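Local coordinates for putative periplasmic protein (Salmonella enterica, PDB 3OE3), which inhibits C-type lysozyme in the bacterial periplasm, probably protecting the cell wall against lysozymes of the host, at residues S8-N13 and L83-A89; S50-Y54 and L65-G69; M18-Y22 and Y31-S35. All coordinates share one frame; numbering follows the deposited sequence.

Contact 1: residues S8-N13 and L83-A89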
ATOM      1  N   SER C   8      -7.331  -5.616   4.311  1.00 15.03           N
ATOM      2  CA  SER C   8      -7.844  -6.081   5.590  1.00 16.17           C
ATOM      3  C   SER C   8      -7.913  -4.923   6.551  1.00 14.03           C
ATOM      4  O   SER C   8      -7.016  -4.085   6.592  1.00 17.53           O
ATOM      5  CB  SER C   8      -6.929  -7.145   6.175  1.00 17.61           C
ATOM      6  OG  SER C   8      -7.059  -8.370   5.475  1.00 20.53           O
ATOM      7  N   ILE C   9      -8.980  -4.876   7.332  1.00 12.73           N
ATOM      8  CA  ILE C   9      -9.112  -3.855   8.354  1.00 15.64           C
ATOM      9  C   ILE C   9      -9.126  -4.534   9.731  1.00 14.50           C
ATOM     10  O   ILE C   9      -9.861  -5.505   9.944  1.00 16.78           O
ATOM     11  CB  ILE C   9     -10.374  -3.004   8.121  1.00 18.74           C
ATOM     12  CG1 ILE C   9     -10.260  -2.277   6.768  1.00 22.32           C
ATOM     13  CG2 ILE C   9     -10.598  -2.016   9.267  1.00 24.66           C
ATOM     14  CD1 ILE C   9     -11.364  -1.302   6.490  1.00 29.22           C
ATOM     15  N   TYR C  10      -8.284  -4.047  10.650  1.00 14.07           N
ATOM     16  CA  TYR C  10      -8.161  -4.644  11.981  1.00 12.43           C
ATOM     17  C   TYR C  10      -8.619  -3.648  13.024  1.00 13.73           C
ATOM     18  O   TYR C  10      -8.312  -2.459  12.928  1.00 15.71           O
ATOM     19  CB  TYR C  10      -6.695  -4.988  12.288  1.00 14.15           C
ATOM     20  CG  TYR C  10      -6.085  -6.117  11.477  1.00 13.87           C
ATOM     21  CD1 TYR C  10      -5.558  -5.879  10.203  1.00 14.14           C
ATOM     22  CD2 TYR C  10      -5.993  -7.405  11.996  1.00 14.61           C
ATOM     23  CE1 TYR C  10      -4.997  -6.893   9.472  1.00 14.19           C
ATOM     24  CE2 TYR C  10      -5.427  -8.438  11.244  1.00 15.79           C
ATOM     25  CZ  TYR C  10      -4.936  -8.163   9.979  1.00 13.25           C
ATOM     26  OH  TYR C  10      -4.359  -9.177   9.220  1.00 18.27           O
ATOM     27  N   THR C  11      -9.342  -4.139  14.028  1.00 13.59           N
ATOM     28  CA  THR C  11      -9.619  -3.358  15.223  1.00 13.75           C
ATOM     29  C   THR C  11      -8.548  -3.670  16.258  1.00 15.37           C
ATOM     30  O   THR C  11      -8.279  -4.840  16.547  1.00 18.32           O
ATOM     31  CB  THR C  11     -11.019  -3.662  15.795  1.00 21.26           C
ATOM     32  OG1 THR C  11     -11.300  -5.063  15.676  1.00 23.08           O
ATOM     33  CG2 THR C  11     -12.067  -2.885  15.021  1.00 26.63           C
ATOM     34  N   CYS C  12      -7.920  -2.620  16.785  1.00 12.99           N
ATOM     35  CA  CYS C  12      -6.820  -2.751  17.749  1.00 16.56           C
ATOM     36  C   CYS C  12      -7.123  -2.078  19.079  1.00 15.13           C
ATOM     37  O   CYS C  12      -8.154  -1.398  19.232  1.00 15.99           O
ATOM     38  CB  CYS C  12      -5.539  -2.131  17.184  1.00 14.58           C
ATOM     39  SG  CYS C  12      -5.131  -2.720  15.513  1.00 21.58           S
ATOM     40  N   ASN C  13      -6.229  -2.278  20.053  1.00 14.33           N
ATOM     41  CA  ASN C  13      -6.433  -1.702  21.376  1.00 15.23           C
ATOM     42  C   ASN C  13      -6.476  -0.178  21.299  1.00 18.54           C
ATOM     43  O   ASN C  13      -6.022   0.416  20.318  1.00 16.20           O
ATOM     44  CB  ASN C  13      -5.322  -2.134  22.335  1.00 17.04           C
ATOM     45  CG  ASN C  13      -5.437  -3.584  22.770  1.00 21.82           C
ATOM     46  OD1 ASN C  13      -6.494  -4.213  22.656  1.00 20.93           O
ATOM     47  ND2 ASN C  13      -4.345  -4.115  23.311  1.00 22.77           N
ATOM     48  N   LEU C  83       0.783  -0.861  17.326  1.00 16.07           N
ATOM     49  CA  LEU C  83      -0.634  -1.193  17.398  1.00 16.83           C
ATOM     50  C   LEU C  83      -0.732  -2.610  17.941  1.00 15.26           C
ATOM     51  O   LEU C  83      -0.036  -3.501  17.454  1.00 16.76           O
ATOM     52  CB  LEU C  83      -1.298  -1.068  16.026  1.00 14.40           C
ATOM     53  CG  LEU C  83      -1.442   0.345  15.477  1.00 16.23           C
ATOM     54  CD1 LEU C  83      -1.850   0.290  14.012  1.00 23.01           C
ATOM     55  CD2 LEU C  83      -2.464   1.142  16.294  1.00 17.94           C
ATOM     56  N   SER C  84      -1.576  -2.821  18.959  1.00 15.96           N
ATOM     57  CA  SER C  84      -1.546  -4.068  19.724  1.00 17.35           C
ATOM     58  C   SER C  84      -2.897  -4.761  19.747  1.00 16.56           C
ATOM     59  O   SER C  84      -3.942  -4.108  19.633  1.00 16.29           O
ATOM     60  CB  SER C  84      -1.113  -3.813  21.174  1.00 23.26           C
ATOM     61  OG  SER C  84       0.181  -3.232  21.264  1.00 25.71           O
ATOM     62  N   ASN C  85      -2.866  -6.083  19.876  1.00 17.80           N
ATOM     63  CA  ASN C  85      -4.076  -6.881  19.992  1.00 15.71           C
ATOM     64  C   ASN C  85      -5.036  -6.578  18.852  1.00 18.18           C
ATOM     65  O   ASN C  85      -6.217  -6.340  19.054  1.00 18.14           O
ATOM     66  CB  ASN C  85      -4.737  -6.642  21.355  1.00 18.40           C
ATOM     67  CG  ASN C  85      -5.913  -7.571  21.616  1.00 21.26           C
ATOM     68  OD1 ASN C  85      -5.929  -8.726  21.188  1.00 24.61           O
ATOM     69  ND2 ASN C  85      -6.900  -7.065  22.336  1.00 17.82           N
ATOM     70  N   CYS C  86      -4.516  -6.601  17.632  1.00 15.98           N
ATOM     71  CA  CYS C  86      -5.346  -6.340  16.463  1.00 16.29           C
ATOM     72  C   CYS C  86      -6.066  -7.600  16.011  1.00 17.39           C
ATOM     73  O   CYS C  86      -5.492  -8.688  16.010  1.00 18.90           O
ATOM     74  CB  CYS C  86      -4.483  -5.805  15.312  1.00 15.36           C
ATOM     75  SG  CYS C  86      -3.658  -4.223  15.716  1.00 22.68           S
ATOM     76  N   SER C  87      -7.334  -7.465  15.643  1.00 15.82           N
ATOM     77  CA  SER C  87      -8.059  -8.601  15.070  1.00 17.23           C
ATOM     78  C   SER C  87      -8.802  -8.131  13.850  1.00 19.14           C
ATOM     79  O   SER C  87      -9.270  -6.992  13.809  1.00 18.53           O
ATOM     80  CB  SER C  87      -9.049  -9.193  16.074  1.00 24.67           C
ATOM     81  OG  SER C  87      -8.377  -9.949  17.062  1.00 32.06           O
ATOM     82  N   LEU C  88      -8.924  -9.003  12.851  1.00 17.78           N
ATOM     83  CA  LEU C  88      -9.771  -8.681  11.712  1.00 18.93           C
ATOM     84  C   LEU C  88     -11.137  -8.206  12.190  1.00 15.97           C
ATOM     85  O   LEU C  88     -11.783  -8.858  13.008  1.00 20.96           O
ATOM     86  CB  LEU C  88      -9.944  -9.888  10.797  1.00 21.79           C
ATOM     87  CG  LEU C  88      -8.687 -10.335  10.060  1.00 18.65           C
ATOM     88  CD1 LEU C  88      -8.962 -11.634   9.305  1.00 24.35           C
ATOM     89  CD2 LEU C  88      -8.184  -9.240   9.107  1.00 20.39           C
ATOM     90  N   ALA C  89     -11.577  -7.076  11.648  1.00 17.72           N
ATOM     91  CA  ALA C  89     -12.821  -6.464  12.075  1.00 18.61           C
ATOM     92  C   ALA C  89     -13.993  -7.394  11.799  1.00 17.80           C
ATOM     93  O   ALA C  89     -14.059  -8.023  10.740  1.00 23.64           O
ATOM     94  CB  ALA C  89     -13.021  -5.124  11.362  1.00 19.82           C
TER
HETATM   95  O   HOH W   1      -3.313  -0.500  19.692  1.00 18.13           O
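C12 and C86 are joined covalently, SG to SG, at 2.1 Å, with a right-handed disulfide torsion of 109°. Both sulfurs lie on the side of the paired strands that carries Y10, and the CB of Y10 packs against the CB of C86. Farther along, L88 comes over the Y10 ring. These two side chains run side by side in the same direction, and one methyl, L88 CD2, sits over a face of the ring, displaced toward its rim, 3.5 Å from Y10 CZ. This is a CH-pi contact. At the end of the ring, Y10 OH and Y22 OH, on the neighbouring strand 16-24, share a hydrogen bond.

A ladder of main-chain bonds holds the side chains in register: T11 N to S87 O and S87 N to T11 O, both 2.9 Å, and A89 N to I9 O. Because 8-12 lies on the first strand of the eight-stranded antiparallel barrel and 86-88 on the last, this ladder is the seam that closes the barrel, and the disulfide staples it covalently.

Beyond the disulfide the pairing continues off the regular ladder. N13 N gives a straight bond to S84 O at 3.0 Å. The N85 side chain extends, CG anti to the backbone N (-173°), which carries N85 ND2 to N13 OD1 at 2.9 Å; the acceptor lies nearly in the N85 amide plane, while the two groups cross with their planes 58° apart. N13 also lies close to a bound sodium ion. A water bridges N13 O and S84 N, accepting from the latter at 3.0 Å. At the corner of the chain N85 N is held by the carboxylate of E73, and C86 and L88 bond through the backbone to A72 and K70 on the other flank.

Contact 2: residues S50-Y54 and L65-G69; sequences SGANY and LYTKG
A52 to Y54 pair with T67 to L65 in an antiparallel ladder, the short segment axes 4.7 Å apart at closest and their directions 173° apart. This is the beta hairpin of strands 52-56 and 64-68, neighbours in the barrel. Its regular end is the Y54-L65 pair, where Y54 N donates to L65 O at 2.8 Å and L65 N returns the bond to Y54 O. Their side chains run side by side on the face shared with A52 and T67, Y54 CD1 meeting L65 CD2, and L65 also packs on M18, V20 and Y22 from across the barrel.

At the A52-T67 pair, A52 N gives a nearly straight bond to T67 O at 3.1 Å. The T67 N-H is weakly bonded to A52 O and, longer and also weak, to N53 OD1. The hydroxyl adds a second donor to A52 O: set between its own backbone N and carbonyl carbon (chi1 85°), T67 OG1 reaches A52 O at 2.7 Å, in the carbonyl plane on a lone pair.

On the other face N53 and Y66 cross at about a right angle, with amide and ring planes 50° apart, and N53 OD1 comes to 3.3 Å from Y66 CD1. That amide oxygen is gripped more firmly by a water, which donates to N53 OD1 at 2.6 Å and to T67 O at 2.9 Å.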
ATOM      1  N   SER C  50       5.531 -19.823  11.351  1.00 91.72           N
ATOM      2  CA  SER C  50       4.160 -19.393  11.102  1.00 94.67           C
ATOM      3  C   SER C  50       3.722 -18.386  12.163  1.00 87.44           C
ATOM      4  O   SER C  50       4.290 -18.345  13.254  1.00 92.37           O
ATOM      5  CB  SER C  50       3.221 -20.603  11.089  1.00102.97           C
ATOM      6  OG  SER C  50       3.546 -21.491  10.033  1.00106.67           O
ATOM      7  N   GLY C  51       2.711 -17.581  11.850  1.00 73.62           N
ATOM      8  CA  GLY C  51       2.007 -17.673  10.586  1.00 58.36           C
ATOM      9  C   GLY C  51       2.609 -16.819   9.489  1.00 41.42           C
ATOM     10  O   GLY C  51       3.290 -17.320   8.596  1.00 39.46           O
ATOM     11  N   ALA C  52       2.353 -15.519   9.539  1.00 24.87           N
ATOM     12  CA  ALA C  52       2.812 -14.657   8.465  1.00 21.89           C
ATOM     13  C   ALA C  52       3.335 -13.346   9.039  1.00 20.99           C
ATOM     14  O   ALA C  52       2.569 -12.509   9.512  1.00 22.11           O
ATOM     15  CB  ALA C  52       1.701 -14.423   7.458  1.00 19.24           C
ATOM     16  N   ASN C  53       4.652 -13.192   9.001  1.00 15.86           N
ATOM     17  CA  ASN C  53       5.329 -12.077   9.628  1.00 16.86           C
ATOM     18  C   ASN C  53       6.085 -11.285   8.590  1.00 14.92           C
ATOM     19  O   ASN C  53       6.800 -11.852   7.752  1.00 17.84           O
ATOM     20  CB  ASN C  53       6.286 -12.592  10.697  1.00 16.24           C
ATOM     21  CG  ASN C  53       5.605 -13.539  11.663  1.00 23.11           C
ATOM     22  OD1 ASN C  53       4.648 -13.167  12.332  1.00 24.76           O
ATOM     23  ND2 ASN C  53       6.071 -14.773  11.711  1.00 29.37           N
ATOM     24  N   TYR C  54       5.919  -9.970   8.634  1.00 12.30           N
ATOM     25  CA  TYR C  54       6.437  -9.101   7.576  1.00 14.75           C
ATOM     26  C   TYR C  54       7.410  -8.074   8.127  1.00 16.32           C
ATOM     27  O   TYR C  54       7.287  -7.636   9.271  1.00 14.92           O
ATOM     28  CB  TYR C  54       5.285  -8.374   6.858  1.00 15.63           C
ATOM     29  CG  TYR C  54       4.242  -9.276   6.226  1.00 12.38           C
ATOM     30  CD1 TYR C  54       3.245  -9.873   7.005  1.00 14.25           C
ATOM     31  CD2 TYR C  54       4.249  -9.539   4.850  1.00 12.71           C
ATOM     32  CE1 TYR C  54       2.292 -10.703   6.438  1.00 15.18           C
ATOM     33  CE2 TYR C  54       3.289 -10.371   4.282  1.00 15.15           C
ATOM     34  CZ  TYR C  54       2.317 -10.943   5.078  1.00 19.02           C
ATOM     35  OH  TYR C  54       1.359 -11.759   4.517  1.00 18.48           O
ATOM     36  N   LEU C  65       5.359  -6.542  11.199  1.00 13.12           N
ATOM     37  CA  LEU C  65       3.963  -6.883  11.366  1.00 12.91           C
ATOM     38  C   LEU C  65       3.905  -8.383  11.589  1.00 16.01           C
ATOM     39  O   LEU C  65       4.312  -9.182  10.726  1.00 18.07           O
ATOM     40  CB  LEU C  65       3.181  -6.484  10.095  1.00 11.96           C
ATOM     41  CG  LEU C  65       1.721  -6.937  10.011  1.00 12.11           C
ATOM     42  CD1 LEU C  65       0.889  -6.196  11.062  1.00 16.17           C
ATOM     43  CD2 LEU C  65       1.145  -6.715   8.589  1.00 13.83           C
ATOM     44  N   TYR C  66       3.440  -8.783  12.768  1.00 15.55           N
ATOM     45  CA  TYR C  66       3.358 -10.193  13.087  1.00 19.18           C
ATOM     46  C   TYR C  66       1.912 -10.621  13.072  1.00 22.15           C
ATOM     47  O   TYR C  66       1.090 -10.052  13.788  1.00 23.66           O
ATOM     48  CB  TYR C  66       3.963 -10.464  14.463  1.00 18.00           C
ATOM     49  CG  TYR C  66       5.426 -10.125  14.530  1.00 26.13           C
ATOM     50  CD1 TYR C  66       6.388 -11.081  14.266  1.00 26.60           C
ATOM     51  CD2 TYR C  66       5.847  -8.840  14.838  1.00 30.24           C
ATOM     52  CE1 TYR C  66       7.731 -10.771  14.320  1.00 24.91           C
ATOM     53  CE2 TYR C  66       7.189  -8.524  14.894  1.00 30.27           C
ATOM     54  CZ  TYR C  66       8.123  -9.495  14.638  1.00 23.39           C
ATOM     55  OH  TYR C  66       9.464  -9.185  14.697  1.00 31.99           O
ATOM     56  N   THR C  67       1.594 -11.624  12.263  1.00 18.13           N
ATOM     57  CA  THR C  67       0.211 -12.052  12.157  1.00 20.23           C
ATOM     58  C   THR C  67       0.074 -13.554  12.345  1.00 27.31           C
ATOM     59  O   THR C  67       0.977 -14.325  12.009  1.00 24.00           O
ATOM     60  CB  THR C  67      -0.424 -11.641  10.809  1.00 21.71           C
ATOM     61  OG1 THR C  67      -0.127 -12.620   9.806  1.00 24.69           O
ATOM     62  CG2 THR C  67       0.087 -10.266  10.358  1.00 22.34           C
ATOM     63  N   LYS C  68      -1.072 -13.944  12.892  1.00 29.59           N
ATOM     64  CA  LYS C  68      -1.378 -15.322  13.223  1.00 28.39           C
ATOM     65  C   LYS C  68      -2.885 -15.464  13.129  1.00 31.52           C
ATOM     66  O   LYS C  68      -3.607 -14.892  13.936  1.00 30.56           O
ATOM     67  CB  LYS C  68      -0.916 -15.628  14.646  1.00 33.08           C
ATOM     68  CG  LYS C  68      -1.143 -17.062  15.086  1.00 40.12           C
ATOM     69  CD  LYS C  68      -0.262 -18.021  14.311  1.00 43.74           C
ATOM     70  CE  LYS C  68      -0.511 -19.459  14.743  1.00 53.02           C
ATOM     71  NZ  LYS C  68      -0.334 -19.625  16.213  1.00 54.47           N
ATOM     72  N   GLY C  69      -3.362 -16.218  12.143  1.00 29.33           N
ATOM     73  CA  GLY C  69      -4.793 -16.352  11.934  1.00 29.77           C
ATOM     74  C   GLY C  69      -5.439 -15.000  11.674  1.00 30.03           C
ATOM     75  O   GLY C  69      -5.078 -14.287  10.730  1.00 30.43           O
TER
HETATM   76  O   HOH W   2       3.222 -14.750  13.753  1.00 35.11           O

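Contact 3: residues M18-Y22 and Y31-S35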
HETATM    1  N   MSE C  18      -6.261  -0.499  12.107  1.00 12.86           N
HETATM    2  CA  MSE C  18      -5.125  -0.658  11.185  1.00 17.07           C
HETATM    3  C   MSE C  18      -5.600  -1.211   9.859  1.00 17.93           C
HETATM    4  O   MSE C  18      -6.200  -2.276   9.830  1.00 15.32           O
HETATM    5  CB  MSE C  18      -4.099  -1.630  11.782  1.00 18.21           C
HETATM    6  CG  MSE C  18      -2.888  -1.879  10.912  1.00 15.98           C
HETATM    7 SE   MSE C  18      -1.503  -2.953  11.773  1.00 24.13          SE
HETATM    8  CE  MSE C  18      -2.484  -4.639  11.884  1.00 17.18           C
ATOM      9  N   GLU C  19      -5.343  -0.493   8.763  1.00 15.07           N
ATOM     10  CA  GLU C  19      -5.539  -1.026   7.422  1.00 14.37           C
ATOM     11  C   GLU C  19      -4.253  -1.725   6.965  1.00 12.41           C
ATOM     12  O   GLU C  19      -3.155  -1.204   7.144  1.00 13.29           O
ATOM     13  CB  GLU C  19      -5.821   0.099   6.414  1.00 20.29           C
ATOM     14  CG  GLU C  19      -7.251   0.546   6.299  1.00 27.10           C
ATOM     15  CD  GLU C  19      -7.463   1.455   5.100  1.00 29.92           C
ATOM     16  OE1 GLU C  19      -6.486   1.719   4.361  1.00 24.03           O
ATOM     17  OE2 GLU C  19      -8.609   1.901   4.899  1.00 32.98           O
ATOM     18  N   VAL C  20      -4.398  -2.891   6.354  1.00 13.43           N
ATOM     19  CA  VAL C  20      -3.273  -3.535   5.695  1.00 14.69           C
ATOM     20  C   VAL C  20      -3.701  -3.929   4.289  1.00 13.15           C
ATOM     21  O   VAL C  20      -4.775  -4.489   4.092  1.00 16.09           O
ATOM     22  CB  VAL C  20      -2.788  -4.787   6.458  1.00 13.74           C
ATOM     23  CG1 VAL C  20      -1.518  -5.345   5.794  1.00 16.84           C
ATOM     24  CG2 VAL C  20      -2.518  -4.469   7.940  1.00 15.86           C
ATOM     25  N   ILE C  21      -2.867  -3.597   3.310  1.00  9.79           N
ATOM     26  CA  ILE C  21      -3.030  -4.121   1.959  1.00 12.13           C
ATOM     27  C   ILE C  21      -2.125  -5.338   1.846  1.00 13.22           C
ATOM     28  O   ILE C  21      -0.922  -5.238   2.074  1.00 14.60           O
ATOM     29  CB  ILE C  21      -2.625  -3.098   0.875  1.00 14.34           C
ATOM     30  CG1 ILE C  21      -3.431  -1.808   0.990  1.00 18.32           C
ATOM     31  CG2 ILE C  21      -2.809  -3.703  -0.500  1.00 15.57           C
ATOM     32  CD1 ILE C  21      -4.904  -1.965   0.774  1.00 19.86           C
ATOM     33  N   TYR C  22      -2.707  -6.495   1.539  1.00 12.74           N
ATOM     34  CA  TYR C  22      -1.909  -7.688   1.342  1.00 14.89           C
ATOM     35  C   TYR C  22      -1.807  -7.994  -0.147  1.00 14.53           C
ATOM     36  O   TYR C  22      -2.803  -7.926  -0.869  1.00 18.73           O
ATOM     37  CB  TYR C  22      -2.546  -8.881   2.057  1.00 15.12           C
ATOM     38  CG  TYR C  22      -2.434  -8.821   3.573  1.00 15.93           C
ATOM     39  CD1 TYR C  22      -1.211  -9.015   4.196  1.00 15.64           C
ATOM     40  CD2 TYR C  22      -3.551  -8.605   4.370  1.00 17.39           C
ATOM     41  CE1 TYR C  22      -1.093  -8.986   5.573  1.00 16.36           C
ATOM     42  CE2 TYR C  22      -3.444  -8.578   5.771  1.00 16.07           C
ATOM     43  CZ  TYR C  22      -2.201  -8.764   6.358  1.00 20.48           C
ATOM     44  OH  TYR C  22      -2.048  -8.753   7.741  1.00 16.60           O
ATOM     45  N   TYR C  31       3.503  -9.963   0.185  1.00 15.90           N
ATOM     46  CA  TYR C  31       3.933  -8.647   0.640  1.00 14.27           C
ATOM     47  C   TYR C  31       2.790  -8.036   1.429  1.00 18.24           C
ATOM     48  O   TYR C  31       1.650  -8.516   1.371  1.00 16.19           O
ATOM     49  CB  TYR C  31       4.283  -7.727  -0.536  1.00 13.74           C
ATOM     50  CG  TYR C  31       5.242  -8.340  -1.531  1.00 13.45           C
ATOM     51  CD1 TYR C  31       4.769  -9.094  -2.598  1.00 14.55           C
ATOM     52  CD2 TYR C  31       6.610  -8.139  -1.430  1.00 17.31           C
ATOM     53  CE1 TYR C  31       5.635  -9.658  -3.514  1.00 18.57           C
ATOM     54  CE2 TYR C  31       7.488  -8.696  -2.356  1.00 18.33           C
ATOM     55  CZ  TYR C  31       6.990  -9.455  -3.391  1.00 18.67           C
ATOM     56  OH  TYR C  31       7.829 -10.024  -4.339  1.00 21.62           O
ATOM     57  N   ALA C  32       3.094  -6.970   2.162  1.00 13.35           N
ATOM     58  CA  ALA C  32       2.069  -6.217   2.872  1.00 13.65           C
ATOM     59  C   ALA C  32       2.393  -4.747   2.761  1.00 12.89           C
ATOM     60  O   ALA C  32       3.545  -4.373   2.594  1.00 15.14           O
ATOM     61  CB  ALA C  32       2.021  -6.637   4.341  1.00 15.21           C
ATOM     62  N   ILE C  33       1.372  -3.898   2.847  1.00 12.31           N
ATOM     63  CA  ILE C  33       1.611  -2.466   2.916  1.00 10.14           C
ATOM     64  C   ILE C  33       0.790  -1.900   4.055  1.00  9.62           C
ATOM     65  O   ILE C  33      -0.400  -2.179   4.168  1.00 11.86           O
ATOM     66  CB  ILE C  33       1.202  -1.719   1.634  1.00 11.30           C
ATOM     67  CG1 ILE C  33       1.817  -2.365   0.388  1.00 14.25           C
ATOM     68  CG2 ILE C  33       1.646  -0.252   1.719  1.00 12.45           C
ATOM     69  CD1 ILE C  33       1.122  -1.924  -0.880  1.00 24.76           C
ATOM     70  N   ILE C  34       1.448  -1.120   4.903  1.00 11.45           N
ATOM     71  CA  ILE C  34       0.769  -0.412   5.996  1.00 10.79           C
ATOM     72  C   ILE C  34       1.003   1.084   5.851  1.00 13.80           C
ATOM     73  O   ILE C  34       1.866   1.505   5.092  1.00 14.51           O
ATOM     74  CB  ILE C  34       1.259  -0.897   7.385  1.00 12.49           C
ATOM     75  CG1 ILE C  34       2.748  -0.611   7.566  1.00 15.15           C
ATOM     76  CG2 ILE C  34       0.927  -2.378   7.579  1.00 15.78           C
ATOM     77  CD1 ILE C  34       3.263  -0.842   9.026  1.00 14.99           C
ATOM     78  N   SER C  35       0.217   1.891   6.559  1.00 13.30           N
ATOM     79  CA  SER C  35       0.391   3.329   6.549  1.00 14.91           C
ATOM     80  C   SER C  35       0.685   3.775   7.980  1.00 16.09           C
ATOM     81  O   SER C  35      -0.104   3.513   8.884  1.00 19.15           O
ATOM     82  CB  SER C  35      -0.883   3.996   6.020  1.00 22.47           C
ATOM     83  OG  SER C  35      -0.779   5.403   6.014  1.00 26.39           O
TER
HETATM   84  O   HOH W   3      -1.806   0.777   8.320  1.00 19.46           O
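I21 O is gripped from I33 and A32 together: I33 N donates to it at 2.8 Å, in the carbonyl plane, and the CA of A32 lies 3.2 Å away in a CA-H...O contact. The return bond, I21 N to I33 O, is 3.0 Å and likewise in plane, so the pair forms a sound antiparallel hydrogen-bonded rung. Toward the E19 end the strands part slightly, and a water spans them, donating to E19 O at 2.7 Å and accepting from S35 N.

Strands 16-24 and 30-36 form a hairpin in the barrel, so the two faces have different neighbours. V20, Y22, A32 and I34 lie on one face, which looks into the barrel. V20 sends its two methyls to different partners: CG1, anti to the backbone N (chi1 -175°), reaches A32 CB and also lies over one face of the Y22 ring, offset toward the rim, while V20 CG2 meets I34 CG2 at 4.0 Å as the two side chains run alongside each other. Y22 CD1 rests at the same distance of 4.0 Å from A32 CB, and Y31 O lies at the edge of that ring.

I21 and I33 occupy the opposite face, I21 CB to I33 CB 4.1 Å, and here the second subunit of the assembly packs: I33 meets I33 of that subunit, and I21 meets its P42. E19, salt-bridged to K7, also accepts a bond from M40 N of the second subunit, and Y31 OH pairs with E4 of that subunit.

How the contacts relate
All three contacts belong to one antiparallel barrel, yet each shows how chemistry follows place. Contact 1 is a surface contact between strands far apart in sequence, and it combines a disulfide, a backbone ladder, a methyl-on-ring contact and an asparagine pair. Contacts 2 and 3 each join strands that follow one another in the chain: contact 2 is partly buried and uses a hydroxyl and a water, while contact 3 is buried, mostly aliphatic, and faces the partner subunit. Contacts 1 and 3 share a border along the neighbouring strands 5-12 and 16-24, where S8 N bonds to V20 O. Contacts 2 and 3 meet through the barrel interior, where Y54 packs on A32 and Y22. Contacts 1 and 2 do not touch.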